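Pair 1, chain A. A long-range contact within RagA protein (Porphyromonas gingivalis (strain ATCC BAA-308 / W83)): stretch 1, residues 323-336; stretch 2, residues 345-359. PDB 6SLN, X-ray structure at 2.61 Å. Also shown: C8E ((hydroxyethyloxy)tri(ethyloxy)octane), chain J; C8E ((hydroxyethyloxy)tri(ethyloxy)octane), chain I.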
# COMPACT_ATOMS: atom_id res chain seq x y z
N GLN A 323 -30.88 -11.09 -37.88
CA GLN A 323 -30.02 -11.47 -39.00
C GLN A 323 -28.62 -11.87 -38.53
O GLN A 323 -27.60 -11.33 -38.96
CB GLN A 323 -29.93 -10.34 -40.03
CG GLN A 323 -31.01 -10.36 -41.08
CD GLN A 323 -31.89 -9.12 -41.03
OE1 GLN A 323 -32.40 -8.75 -39.97
NE2 GLN A 323 -32.06 -8.47 -42.18
N GLY A 324 -28.59 -12.86 -37.64
CA GLY A 324 -27.33 -13.43 -37.19
C GLY A 324 -26.52 -12.60 -36.22
O GLY A 324 -25.34 -12.90 -36.01
N THR A 325 -27.10 -11.55 -35.62
CA THR A 325 -26.46 -10.77 -34.56
C THR A 325 -27.33 -10.79 -33.31
O THR A 325 -28.43 -10.22 -33.30
CB THR A 325 -26.22 -9.32 -34.97
OG1 THR A 325 -25.39 -9.26 -36.14
CG2 THR A 325 -25.52 -8.57 -33.85
N SER A 326 -26.83 -11.42 -32.25
CA SER A 326 -27.50 -11.49 -30.96
C SER A 326 -26.84 -10.54 -29.95
O SER A 326 -25.69 -10.13 -30.12
CB SER A 326 -27.50 -12.93 -30.42
OG SER A 326 -27.61 -12.95 -29.00
N TYR A 327 -27.59 -10.19 -28.91
CA TYR A 327 -27.05 -9.43 -27.79
C TYR A 327 -27.83 -9.81 -26.54
O TYR A 327 -28.97 -10.26 -26.61
CB TYR A 327 -27.13 -7.91 -28.02
CG TYR A 327 -28.55 -7.37 -28.07
CD1 TYR A 327 -29.30 -7.45 -29.23
CD2 TYR A 327 -29.13 -6.80 -26.94
CE1 TYR A 327 -30.60 -6.96 -29.28
CE2 TYR A 327 -30.44 -6.31 -26.98
CZ TYR A 327 -31.17 -6.40 -28.15
OH TYR A 327 -32.45 -5.92 -28.20
N TYR A 328 -27.20 -9.62 -25.38
CA TYR A 328 -27.90 -9.73 -24.11
C TYR A 328 -27.22 -8.77 -23.13
O TYR A 328 -26.05 -8.95 -22.78
CB TYR A 328 -27.89 -11.17 -23.58
CG TYR A 328 -28.40 -11.33 -22.16
CD1 TYR A 328 -29.73 -11.65 -21.90
CD2 TYR A 328 -27.54 -11.17 -21.06
CE1 TYR A 328 -30.18 -11.80 -20.61
CE2 TYR A 328 -27.99 -11.32 -19.78
CZ TYR A 328 -29.31 -11.63 -19.54
OH TYR A 328 -29.74 -11.76 -18.23
N ALA A 329 -27.95 -7.74 -22.71
CA ALA A 329 -27.45 -6.77 -21.74
C ALA A 329 -28.14 -6.96 -20.41
O ALA A 329 -29.24 -7.51 -20.32
CB ALA A 329 -27.65 -5.33 -22.23
N SER A 330 -27.48 -6.49 -19.35
CA SER A 330 -28.00 -6.60 -18.00
C SER A 330 -27.31 -5.59 -17.10
O SER A 330 -26.09 -5.40 -17.19
CB SER A 330 -27.79 -8.02 -17.46
OG SER A 330 -28.83 -8.33 -16.56
N ILE A 331 -28.09 -4.94 -16.24
CA ILE A 331 -27.55 -4.24 -15.07
C ILE A 331 -28.40 -4.63 -13.87
O ILE A 331 -29.62 -4.81 -14.00
CB ILE A 331 -27.49 -2.71 -15.24
CG1 ILE A 331 -28.88 -2.12 -15.49
CG2 ILE A 331 -26.57 -2.33 -16.38
CD1 ILE A 331 -28.84 -0.67 -15.91
N GLY A 332 -27.76 -4.78 -12.71
CA GLY A 332 -28.45 -5.26 -11.54
C GLY A 332 -27.80 -4.81 -10.24
O GLY A 332 -26.67 -4.33 -10.21
N TYR A 333 -28.56 -4.99 -9.17
CA TYR A 333 -28.13 -4.63 -7.83
C TYR A 333 -28.47 -5.79 -6.91
O TYR A 333 -29.44 -6.52 -7.14
CB TYR A 333 -28.81 -3.32 -7.38
CG TYR A 333 -28.82 -3.04 -5.90
CD1 TYR A 333 -27.73 -2.44 -5.28
CD2 TYR A 333 -29.94 -3.35 -5.12
CE1 TYR A 333 -27.73 -2.17 -3.91
CE2 TYR A 333 -29.96 -3.08 -3.75
CZ TYR A 333 -28.85 -2.49 -3.15
OH TYR A 333 -28.87 -2.21 -1.78
N PHE A 334 -27.65 -5.97 -5.88
CA PHE A 334 -27.91 -7.03 -4.91
C PHE A 334 -27.26 -6.64 -3.60
O PHE A 334 -26.09 -6.25 -3.58
CB PHE A 334 -27.37 -8.38 -5.40
CG PHE A 334 -27.52 -9.50 -4.42
CD1 PHE A 334 -26.55 -9.74 -3.45
CD2 PHE A 334 -28.62 -10.35 -4.48
CE1 PHE A 334 -26.68 -10.77 -2.55
CE2 PHE A 334 -28.75 -11.40 -3.58
CZ PHE A 334 -27.78 -11.60 -2.61
N ASP A 335 -28.02 -6.74 -2.51
CA ASP A 335 -27.48 -6.51 -1.18
C ASP A 335 -28.07 -7.56 -0.26
O ASP A 335 -29.29 -7.68 -0.15
CB ASP A 335 -27.80 -5.11 -0.68
CG ASP A 335 -27.01 -4.76 0.56
OD1 ASP A 335 -26.34 -5.65 1.11
OD2 ASP A 335 -27.05 -3.58 0.98
N GLN A 336 -27.20 -8.31 0.41
CA GLN A 336 -27.61 -9.29 1.40
C GLN A 336 -26.92 -8.95 2.71
O GLN A 336 -25.70 -9.07 2.82
CB GLN A 336 -27.26 -10.71 0.96
CG GLN A 336 -27.66 -11.78 1.95
CD GLN A 336 -26.96 -13.09 1.69
OE1 GLN A 336 -26.41 -13.31 0.61
NE2 GLN A 336 -26.95 -13.97 2.67
N ASN A 345 -21.86 -8.80 4.91
CA ASN A 345 -22.76 -8.53 3.81
C ASN A 345 -22.02 -8.77 2.50
O ASN A 345 -20.79 -8.82 2.44
CB ASN A 345 -23.29 -7.10 3.85
CG ASN A 345 -22.20 -6.10 4.09
OD1 ASN A 345 -21.48 -5.73 3.18
ND2 ASN A 345 -22.04 -5.68 5.34
N PHE A 346 -22.82 -8.91 1.45
CA PHE A 346 -22.35 -8.98 0.09
C PHE A 346 -23.24 -8.04 -0.70
O PHE A 346 -24.44 -8.29 -0.83
CB PHE A 346 -22.44 -10.41 -0.45
CG PHE A 346 -21.69 -10.63 -1.72
CD1 PHE A 346 -22.23 -10.24 -2.93
CD2 PHE A 346 -20.45 -11.21 -1.70
CE1 PHE A 346 -21.54 -10.45 -4.09
CE2 PHE A 346 -19.77 -11.42 -2.85
CZ PHE A 346 -20.32 -11.04 -4.05
N LYS A 347 -22.65 -6.95 -1.20
CA LYS A 347 -23.33 -6.07 -2.13
C LYS A 347 -22.64 -6.17 -3.49
O LYS A 347 -21.41 -6.26 -3.56
CB LYS A 347 -23.32 -4.61 -1.64
CG LYS A 347 -23.31 -4.43 -0.12
CD LYS A 347 -23.70 -3.00 0.28
CE LYS A 347 -23.63 -2.80 1.80
NZ LYS A 347 -22.22 -2.67 2.28
N ARG A 348 -23.43 -6.18 -4.56
CA ARG A 348 -22.85 -6.12 -5.89
C ARG A 348 -23.71 -5.24 -6.79
O ARG A 348 -24.93 -5.18 -6.64
CB ARG A 348 -22.69 -7.53 -6.50
CG ARG A 348 -23.89 -8.04 -7.29
CD ARG A 348 -23.50 -9.22 -8.19
NE ARG A 348 -23.88 -10.50 -7.61
CZ ARG A 348 -25.12 -10.98 -7.57
NH1 ARG A 348 -26.13 -10.29 -8.07
NH2 ARG A 348 -25.35 -12.15 -7.01
N TYR A 349 -23.04 -4.53 -7.70
CA TYR A 349 -23.64 -3.81 -8.81
C TYR A 349 -23.11 -4.44 -10.09
O TYR A 349 -21.91 -4.31 -10.40
CB TYR A 349 -23.31 -2.32 -8.77
CG TYR A 349 -23.65 -1.64 -7.46
CD1 TYR A 349 -22.87 -1.82 -6.33
CD2 TYR A 349 -24.76 -0.80 -7.35
CE1 TYR A 349 -23.17 -1.20 -5.14
CE2 TYR A 349 -25.06 -0.17 -6.17
CZ TYR A 349 -24.26 -0.37 -5.06
OH TYR A 349 -24.55 0.24 -3.87
N SER A 350 -23.98 -5.11 -10.85
CA SER A 350 -23.56 -5.92 -11.98
C SER A 350 -23.80 -5.21 -13.30
O SER A 350 -24.78 -4.48 -13.47
CB SER A 350 -24.32 -7.25 -12.03
OG SER A 350 -24.59 -7.76 -10.75
N GLY A 351 -22.91 -5.46 -14.24
CA GLY A 351 -23.20 -5.18 -15.63
C GLY A 351 -22.76 -6.35 -16.49
O GLY A 351 -21.72 -6.97 -16.23
N ARG A 352 -23.55 -6.68 -17.50
CA ARG A 352 -23.14 -7.70 -18.45
C ARG A 352 -23.60 -7.30 -19.84
O ARG A 352 -24.75 -6.90 -20.03
CB ARG A 352 -23.72 -9.07 -18.09
CG ARG A 352 -23.89 -9.98 -19.33
CD ARG A 352 -24.39 -11.37 -18.98
NE ARG A 352 -23.52 -12.01 -18.00
CZ ARG A 352 -22.30 -12.45 -18.27
NH1 ARG A 352 -21.80 -12.34 -19.50
NH2 ARG A 352 -21.57 -13.02 -17.30
N LEU A 353 -22.70 -7.43 -20.81
CA LEU A 353 -23.05 -7.31 -22.22
C LEU A 353 -22.57 -8.58 -22.91
O LEU A 353 -21.36 -8.84 -22.97
CB LEU A 353 -22.43 -6.07 -22.86
CG LEU A 353 -22.81 -5.94 -24.33
CD1 LEU A 353 -24.32 -5.96 -24.48
CD2 LEU A 353 -22.22 -4.69 -24.98
N ASN A 354 -23.52 -9.38 -23.40
CA ASN A 354 -23.23 -10.56 -24.19
C ASN A 354 -23.53 -10.26 -25.65
O ASN A 354 -24.58 -9.69 -25.96
CB ASN A 354 -24.06 -11.75 -23.72
CG ASN A 354 -23.43 -12.51 -22.57
OD1 ASN A 354 -22.45 -12.07 -21.97
ND2 ASN A 354 -24.01 -13.65 -22.25
N PHE A 355 -22.62 -10.65 -26.53
CA PHE A 355 -22.69 -10.26 -27.93
C PHE A 355 -22.22 -11.42 -28.80
O PHE A 355 -21.36 -12.21 -28.39
CB PHE A 355 -21.83 -9.02 -28.14
CG PHE A 355 -21.37 -8.82 -29.54
CD1 PHE A 355 -22.28 -8.49 -30.53
CD2 PHE A 355 -20.03 -8.91 -29.86
CE1 PHE A 355 -21.86 -8.28 -31.83
CE2 PHE A 355 -19.59 -8.71 -31.15
CZ PHE A 355 -20.51 -8.39 -32.14
N GLU A 356 -22.81 -11.53 -29.99
CA GLU A 356 -22.49 -12.61 -30.92
C GLU A 356 -22.97 -12.18 -32.30
O GLU A 356 -24.06 -11.62 -32.43
CB GLU A 356 -23.17 -13.92 -30.51
CG GLU A 356 -22.67 -15.16 -31.25
CD GLU A 356 -22.79 -16.44 -30.42
OE1 GLU A 356 -22.81 -16.35 -29.17
OE2 GLU A 356 -22.85 -17.54 -31.02
N SER A 357 -22.16 -12.45 -33.32
CA SER A 357 -22.54 -12.01 -34.66
C SER A 357 -21.88 -12.87 -35.71
O SER A 357 -20.71 -13.25 -35.57
CB SER A 357 -22.16 -10.55 -34.91
OG SER A 357 -22.48 -10.18 -36.24
N ARG A 358 -22.63 -13.17 -36.77
CA ARG A 358 -22.07 -13.74 -37.99
C ARG A 358 -21.75 -12.58 -38.94
O ARG A 358 -22.65 -11.93 -39.46
CB ARG A 358 -23.03 -14.74 -38.64
CG ARG A 358 -22.46 -15.41 -39.86
CD ARG A 358 -23.00 -16.82 -40.05
NE ARG A 358 -22.63 -17.71 -38.95
CZ ARG A 358 -21.44 -18.29 -38.80
NH1 ARG A 358 -20.47 -18.09 -39.69
NH2 ARG A 358 -21.23 -19.09 -37.75
N ILE A 359 -20.45 -12.33 -39.14
CA ILE A 359 -20.02 -11.20 -39.95
C ILE A 359 -20.13 -11.54 -41.43
O ILE A 359 -20.72 -10.79 -42.21
CB ILE A 359 -18.59 -10.80 -39.57
CG1 ILE A 359 -18.57 -10.19 -38.17
CG2 ILE A 359 -18.03 -9.84 -40.56
CD1 ILE A 359 -18.48 -11.20 -37.09
C1 C8E J . -26.05 -2.03 -20.81
C2 C8E J . -24.84 -2.00 -19.88
C3 C8E J . -23.80 -3.12 -20.12
C4 C8E J . -22.65 -3.05 -19.10
C5 C8E J . -21.63 -4.19 -19.20
C6 C8E J . -20.28 -3.85 -18.56
C7 C8E J . -19.38 -5.09 -18.46
C8 C8E J . -18.03 -4.82 -17.79
O9 C8E J . -16.99 -4.78 -18.76
C10 C8E J . -15.76 -4.27 -18.28
C11 C8E J . -15.26 -3.10 -19.15
O12 C8E J . -14.29 -3.46 -20.12
C13 C8E J . -14.63 -3.00 -21.42
C14 C8E J . -13.73 -3.59 -22.52
O15 C8E J . -14.47 -4.06 -23.63
C16 C8E J . -13.91 -5.19 -24.29
C17 C8E J . -14.08 -5.06 -25.81
O18 C8E J . -13.46 -6.12 -26.52
C19 C8E J . -14.35 -6.96 -27.23
C20 C8E J . -13.82 -7.28 -28.64
O21 C8E J . -14.12 -8.62 -29.02
C1 C8E I . -27.45 -0.78 -10.78
C2 C8E I . -26.57 -0.07 -11.81
C3 C8E I . -25.61 -1.02 -12.55
C4 C8E I . -24.23 -0.39 -12.80
C5 C8E I . -23.11 -1.43 -12.81
C6 C8E I . -21.98 -1.17 -13.82
C7 C8E I . -20.78 -2.10 -13.58
C8 C8E I . -19.45 -1.43 -13.92
O9 C8E I . -18.36 -2.02 -13.22
C10 C8E I . -17.24 -2.34 -14.02
C11 C8E I . -15.96 -2.42 -13.17
O12 C8E I . -14.79 -2.61 -13.95
C13 C8E I . -13.57 -2.25 -13.31
C14 C8E I . -12.44 -3.17 -13.81
O15 C8E I . -11.11 -2.71 -13.61
C16 C8E I . -10.43 -2.49 -14.84
C17 C8E I . -10.63 -3.60 -15.89
O18 C8E I . -10.21 -3.22 -17.21
C19 C8E I . -10.12 -4.30 -18.14
C20 C8E I . -9.28 -3.90 -19.35
O21 C8E I . -9.34 -4.83 -20.42

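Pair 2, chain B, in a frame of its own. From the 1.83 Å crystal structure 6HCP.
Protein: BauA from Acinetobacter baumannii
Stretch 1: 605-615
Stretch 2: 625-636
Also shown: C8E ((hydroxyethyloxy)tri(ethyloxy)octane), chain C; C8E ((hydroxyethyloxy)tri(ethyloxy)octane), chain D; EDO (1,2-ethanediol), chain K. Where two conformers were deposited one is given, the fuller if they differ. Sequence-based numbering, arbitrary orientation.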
# COMPACT_ATOMS: atom_id res chain seq x y z
N PRO B 605 -16.32 21.52 -8.62
CA PRO B 605 -16.88 20.49 -9.47
C PRO B 605 -18.40 20.67 -9.59
O PRO B 605 -19.03 21.16 -8.64
CB PRO B 605 -16.57 19.19 -8.71
CG PRO B 605 -16.54 19.61 -7.27
CD PRO B 605 -15.99 21.02 -7.27
N LYS B 606 -18.98 20.18 -10.69
CA LYS B 606 -20.43 20.22 -10.84
C LYS B 606 -21.10 19.04 -10.13
O LYS B 606 -22.21 19.17 -9.67
CB LYS B 606 -20.81 20.24 -12.32
CG LYS B 606 -20.46 21.56 -12.99
CD LYS B 606 -20.84 21.60 -14.45
CE LYS B 606 -22.28 21.96 -14.69
NZ LYS B 606 -22.42 22.55 -16.05
N ASN B 607 -20.39 17.93 -9.98
CA ASN B 607 -20.97 16.73 -9.36
C ASN B 607 -20.11 16.31 -8.17
O ASN B 607 -18.92 16.15 -8.33
CB ASN B 607 -21.09 15.57 -10.35
CG ASN B 607 -21.86 15.94 -11.62
OD1 ASN B 607 -22.80 16.70 -11.57
ND2 ASN B 607 -21.62 15.22 -12.70
N GLN B 608 -20.75 15.94 -7.06
CA GLN B 608 -20.07 15.31 -5.93
C GLN B 608 -20.93 14.17 -5.40
O GLN B 608 -22.16 14.27 -5.32
CB GLN B 608 -19.83 16.29 -4.78
CG GLN B 608 -18.91 17.44 -5.11
CD GLN B 608 -18.41 18.07 -3.82
OE1 GLN B 608 -18.25 17.40 -2.81
NE2 GLN B 608 -18.42 19.39 -3.78
N ALA B 609 -20.25 13.10 -4.99
CA ALA B 609 -20.87 12.00 -4.27
C ALA B 609 -19.92 11.58 -3.15
O ALA B 609 -18.72 11.37 -3.38
CB ALA B 609 -21.10 10.85 -5.21
N LYS B 610 -20.44 11.62 -1.92
CA LYS B 610 -19.65 11.29 -0.76
C LYS B 610 -20.44 10.30 0.10
O LYS B 610 -21.63 10.47 0.30
CB LYS B 610 -19.33 12.55 0.05
CG LYS B 610 -18.35 13.50 -0.63
CD LYS B 610 -18.15 14.82 0.12
CE LYS B 610 -17.15 15.71 -0.58
NZ LYS B 610 -17.04 17.03 0.06
N LEU B 611 -19.73 9.33 0.68
CA LEU B 611 -20.35 8.41 1.61
C LEU B 611 -19.32 7.96 2.63
O LEU B 611 -18.24 7.51 2.27
CB LEU B 611 -20.91 7.20 0.84
CG LEU B 611 -21.62 6.16 1.70
CD1 LEU B 611 -22.76 6.80 2.46
CD2 LEU B 611 -22.14 5.02 0.83
N GLY B 612 -19.68 8.11 3.90
CA GLY B 612 -18.92 7.59 5.01
C GLY B 612 -19.77 6.59 5.78
O GLY B 612 -20.95 6.84 6.07
N ALA B 613 -19.23 5.38 5.96
CA ALA B 613 -19.96 4.32 6.62
C ALA B 613 -19.09 3.79 7.76
O ALA B 613 -17.85 3.79 7.65
CB ALA B 613 -20.30 3.21 5.64
N GLU B 614 -19.76 3.32 8.82
CA GLU B 614 -19.11 2.63 9.91
C GLU B 614 -19.96 1.41 10.27
O GLU B 614 -21.19 1.44 10.19
CB GLU B 614 -18.96 3.54 11.13
CG GLU B 614 -18.03 4.73 10.94
CD GLU B 614 -17.66 5.46 12.22
OE1 GLU B 614 -18.41 5.30 13.20
OE2 GLU B 614 -16.63 6.13 12.24
N TRP B 615 -19.27 0.33 10.70
CA TRP B 615 -19.93 -0.92 11.09
C TRP B 615 -19.27 -1.44 12.37
O TRP B 615 -18.05 -1.45 12.48
CB TRP B 615 -19.85 -1.94 9.93
CG TRP B 615 -20.31 -3.32 10.30
CD1 TRP B 615 -21.57 -3.70 10.65
CD2 TRP B 615 -19.51 -4.52 10.33
NE1 TRP B 615 -21.61 -5.04 10.92
CE2 TRP B 615 -20.36 -5.57 10.74
CE3 TRP B 615 -18.16 -4.80 10.08
CZ2 TRP B 615 -19.90 -6.88 10.90
CZ3 TRP B 615 -17.71 -6.09 10.22
CH2 TRP B 615 -18.57 -7.11 10.62
N THR B 625 -14.98 -1.11 15.44
CA THR B 625 -15.62 -0.38 14.34
C THR B 625 -14.69 -0.39 13.12
O THR B 625 -13.51 -0.10 13.24
CB THR B 625 -15.91 1.08 14.73
OG1 THR B 625 -16.66 1.08 15.94
CG2 THR B 625 -16.66 1.83 13.64
N LEU B 626 -15.25 -0.73 11.97
CA LEU B 626 -14.58 -0.57 10.70
C LEU B 626 -15.24 0.60 9.97
O LEU B 626 -16.47 0.72 9.96
CB LEU B 626 -14.68 -1.86 9.90
CG LEU B 626 -14.04 -3.09 10.56
CD1 LEU B 626 -14.19 -4.33 9.68
CD2 LEU B 626 -12.59 -2.84 10.87
N SER B 627 -14.42 1.41 9.31
CA SER B 627 -14.96 2.58 8.62
C SER B 627 -14.39 2.65 7.20
O SER B 627 -13.23 2.29 6.95
CB SER B 627 -14.68 3.84 9.40
OG SER B 627 -13.32 4.23 9.30
N GLY B 628 -15.17 3.26 6.32
CA GLY B 628 -14.71 3.61 4.98
C GLY B 628 -15.42 4.86 4.48
O GLY B 628 -16.57 5.15 4.85
N ASN B 629 -14.71 5.59 3.62
CA ASN B 629 -15.22 6.78 2.97
C ASN B 629 -14.86 6.74 1.49
O ASN B 629 -13.73 6.36 1.12
CB ASN B 629 -14.63 8.05 3.58
CG ASN B 629 -15.22 8.37 4.93
OD1 ASN B 629 -14.78 7.80 5.92
ND2 ASN B 629 -16.12 9.34 4.98
N ILE B 630 -15.80 7.18 0.66
CA ILE B 630 -15.55 7.48 -0.73
C ILE B 630 -15.96 8.93 -1.01
O ILE B 630 -16.90 9.45 -0.43
CB ILE B 630 -16.28 6.49 -1.65
CG1 ILE B 630 -15.92 6.69 -3.12
CG2 ILE B 630 -17.78 6.56 -1.45
CD1 ILE B 630 -16.27 5.52 -4.01
N ASN B 631 -15.17 9.59 -1.85
CA ASN B 631 -15.33 10.99 -2.20
C ASN B 631 -15.05 11.11 -3.70
O ASN B 631 -13.93 10.97 -4.11
CB ASN B 631 -14.41 11.85 -1.32
CG ASN B 631 -14.23 13.28 -1.79
OD1 ASN B 631 -15.00 13.77 -2.61
ND2 ASN B 631 -13.17 13.94 -1.34
N ALA B 632 -16.11 11.25 -4.49
CA ALA B 632 -16.03 11.28 -5.94
C ALA B 632 -16.52 12.63 -6.45
O ALA B 632 -17.65 13.03 -6.17
CB ALA B 632 -16.86 10.16 -6.54
N VAL B 633 -15.68 13.30 -7.24
CA VAL B 633 -16.07 14.56 -7.86
C VAL B 633 -15.74 14.53 -9.36
O VAL B 633 -14.85 13.81 -9.79
CB VAL B 633 -15.43 15.77 -7.17
CG1 VAL B 633 -15.67 15.74 -5.68
CG2 VAL B 633 -13.95 15.90 -7.47
N SER B 634 -16.42 15.41 -10.10
CA SER B 634 -16.23 15.60 -11.52
C SER B 634 -15.21 16.71 -11.76
O SER B 634 -14.58 17.23 -10.84
CB SER B 634 -17.54 15.88 -12.20
OG SER B 634 -18.17 17.00 -11.63
N LYS B 635 -15.00 17.06 -13.04
CA LYS B 635 -13.91 17.94 -13.42
C LYS B 635 -14.13 19.36 -12.88
O LYS B 635 -15.27 19.76 -12.59
CB LYS B 635 -13.80 17.94 -14.95
CG LYS B 635 -14.94 18.58 -15.71
CD LYS B 635 -14.55 18.74 -17.18
CE LYS B 635 -15.57 19.47 -18.01
NZ LYS B 635 -15.01 19.79 -19.34
N GLN B 636 -13.05 20.13 -12.82
CA GLN B 636 -13.12 21.55 -12.45
C GLN B 636 -12.35 22.37 -13.49
O GLN B 636 -11.25 22.00 -13.91
CB GLN B 636 -12.53 21.80 -11.06
CG GLN B 636 -12.90 20.74 -10.02
CD GLN B 636 -11.80 19.74 -9.78
OE1 GLN B 636 -10.71 20.11 -9.36
NE2 GLN B 636 -12.07 18.47 -10.07
C1 C8E C . -30.02 14.83 -5.96
C2 C8E C . -29.26 13.93 -6.89
C3 C8E C . -27.92 14.53 -7.30
C4 C8E C . -27.16 13.55 -8.19
C5 C8E C . -25.74 14.01 -8.50
C6 C8E C . -24.84 12.84 -8.89
C7 C8E C . -23.37 13.25 -8.89
C8 C8E C . -22.40 12.06 -8.81
O9 C8E C . -21.19 12.32 -9.51
C10 C8E C . -19.96 11.93 -8.89
C11 C8E C . -18.76 12.30 -9.74
O12 C8E C . -18.27 11.24 -10.57
C13 C8E C . -18.30 11.58 -11.99
C14 C8E C . -16.89 11.72 -12.62
O15 C8E C . -16.75 12.72 -13.68
C16 C8E C . -15.35 13.06 -13.97
C17 C8E C . -15.11 14.20 -15.01
O18 C8E C . -13.68 14.18 -15.33
C1 C8E D . -12.40 0.42 1.46
C2 C8E D . -13.84 0.90 1.53
C3 C8E D . -13.87 2.38 1.18
C4 C8E D . -15.23 2.83 0.67
C5 C8E D . -16.35 2.57 1.64
C6 C8E D . -17.42 3.64 1.57
C7 C8E D . -18.73 3.17 2.19
C8 C8E D . -18.64 1.71 2.63
C1 EDO K . -11.18 5.66 13.64
O1 EDO K . -12.22 6.37 14.41
C2 EDO K . -11.89 4.84 12.54
O2 EDO K . -12.54 5.71 11.59
O HOH W 1 -17.71 19.11 -13.14
O HOH W 2 -16.49 6.60 7.80

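Both pairs are two neighbouring antiparallel strands, and the backbones superpose closely: N, CA and C of 14 central residues fit with an RMSD of 0.4 Å. The strand axes run at 179° with a closest approach of 4.5 Å in pair 1, and at 166° and 4.7 Å in pair 2. The register is conserved as well. Ser A326, Tyr A328, Ser A330 and Gly A332 match Asn B607, Ala B609, Leu B611 and Ala B613, and their partners Glu A356, Asn A354, Arg A352 and Ser A350 match Ser B634, Ala B632, Ile B630 and Gly B628.

Backbone hydrogen bonds fix this register. Asn A354 N to Tyr A328 O is 2.6 Å at 173°, and its equivalent, Ala B632 N to Ala B609 O, is 2.8 Å at 175°. The ladders differ at one end: Ser A326 N bonds Glu A356 O at 2.8 Å, whereas Asn B607 N bonds the side chain of Ser B634, reaching OG at 2.9 Å. Pair 2 thus replaces a carbonyl acceptor with a hydroxyl.

The side chains of Tyr A328, Asn A354, Ser A330, Arg A352 and Ser A350 lie on one face of the sheet in pair 1, and those of Ala B609, Ala B632, Leu B611, Ile B630 and Ala B613 lie on the matching face in pair 2. Tyr A328 and Asn A354 approach through CB to CB at 3.9 Å, and the tyrosine ring extends further, meeting Arg A352 CD at its edge, 3.7 Å from Tyr A328 CE2. Arg A352 also donates from NH1 to Asn A354 OD1 at 2.6 Å. In pair 2, Ala B609 and Ala B632 carry only methyl groups, so this site has neither ring nor polar link. At the next pair, Ser A330 and Arg A352 come together at CB to CB, 4.3 Å, while Leu B611 CB packs on Ile B630 CG2 at 3.9 Å, an apolar solution on the same backbone. Further along, glycine changes strands: Gly A332 faces Ser A350, and Ala B613 faces Gly B628. An ideal CB on Gly B628 would lie 2.8 Å from C5 of C8E (chain D), a clash, so the bare backbone leaves room for the detergent.

On the other face the chemistry is reversed at one site: the apolar Ala A329 and Leu A353 match the polar Lys B610 and Asn B631. Phe A355 lies opposite Tyr A327, whose ring end leads away; their closest atoms are the two CA atoms, Tyr A327 CA to Phe A355 CA, 4.4 Å. The matched Gln B608 and Val B633 instead touch through side chains, CG to CG1 at 3.7 Å. Ala A329 CB meets Leu A353 CD1 at 4.1 Å, an apolar contact; at the same site Lys B610 CE lies 3.5 Å from Asn B631 OD1.

The clearest exchange is Ile A331 with Gly A351 against Gly B612 with Asn B629. Each pair sets a larger side chain against a glycine, but on opposite strands. Ile A331 CG2 is 4.5 Å from Gly A351 CA, and Asn B629 ND2 is 3.3 Å from Gly B612 CA. An ideal CB on Gly B612 would fall 2.6 Å from Asn B629 ND2, a clash, so the absent side chain is what admits the amide.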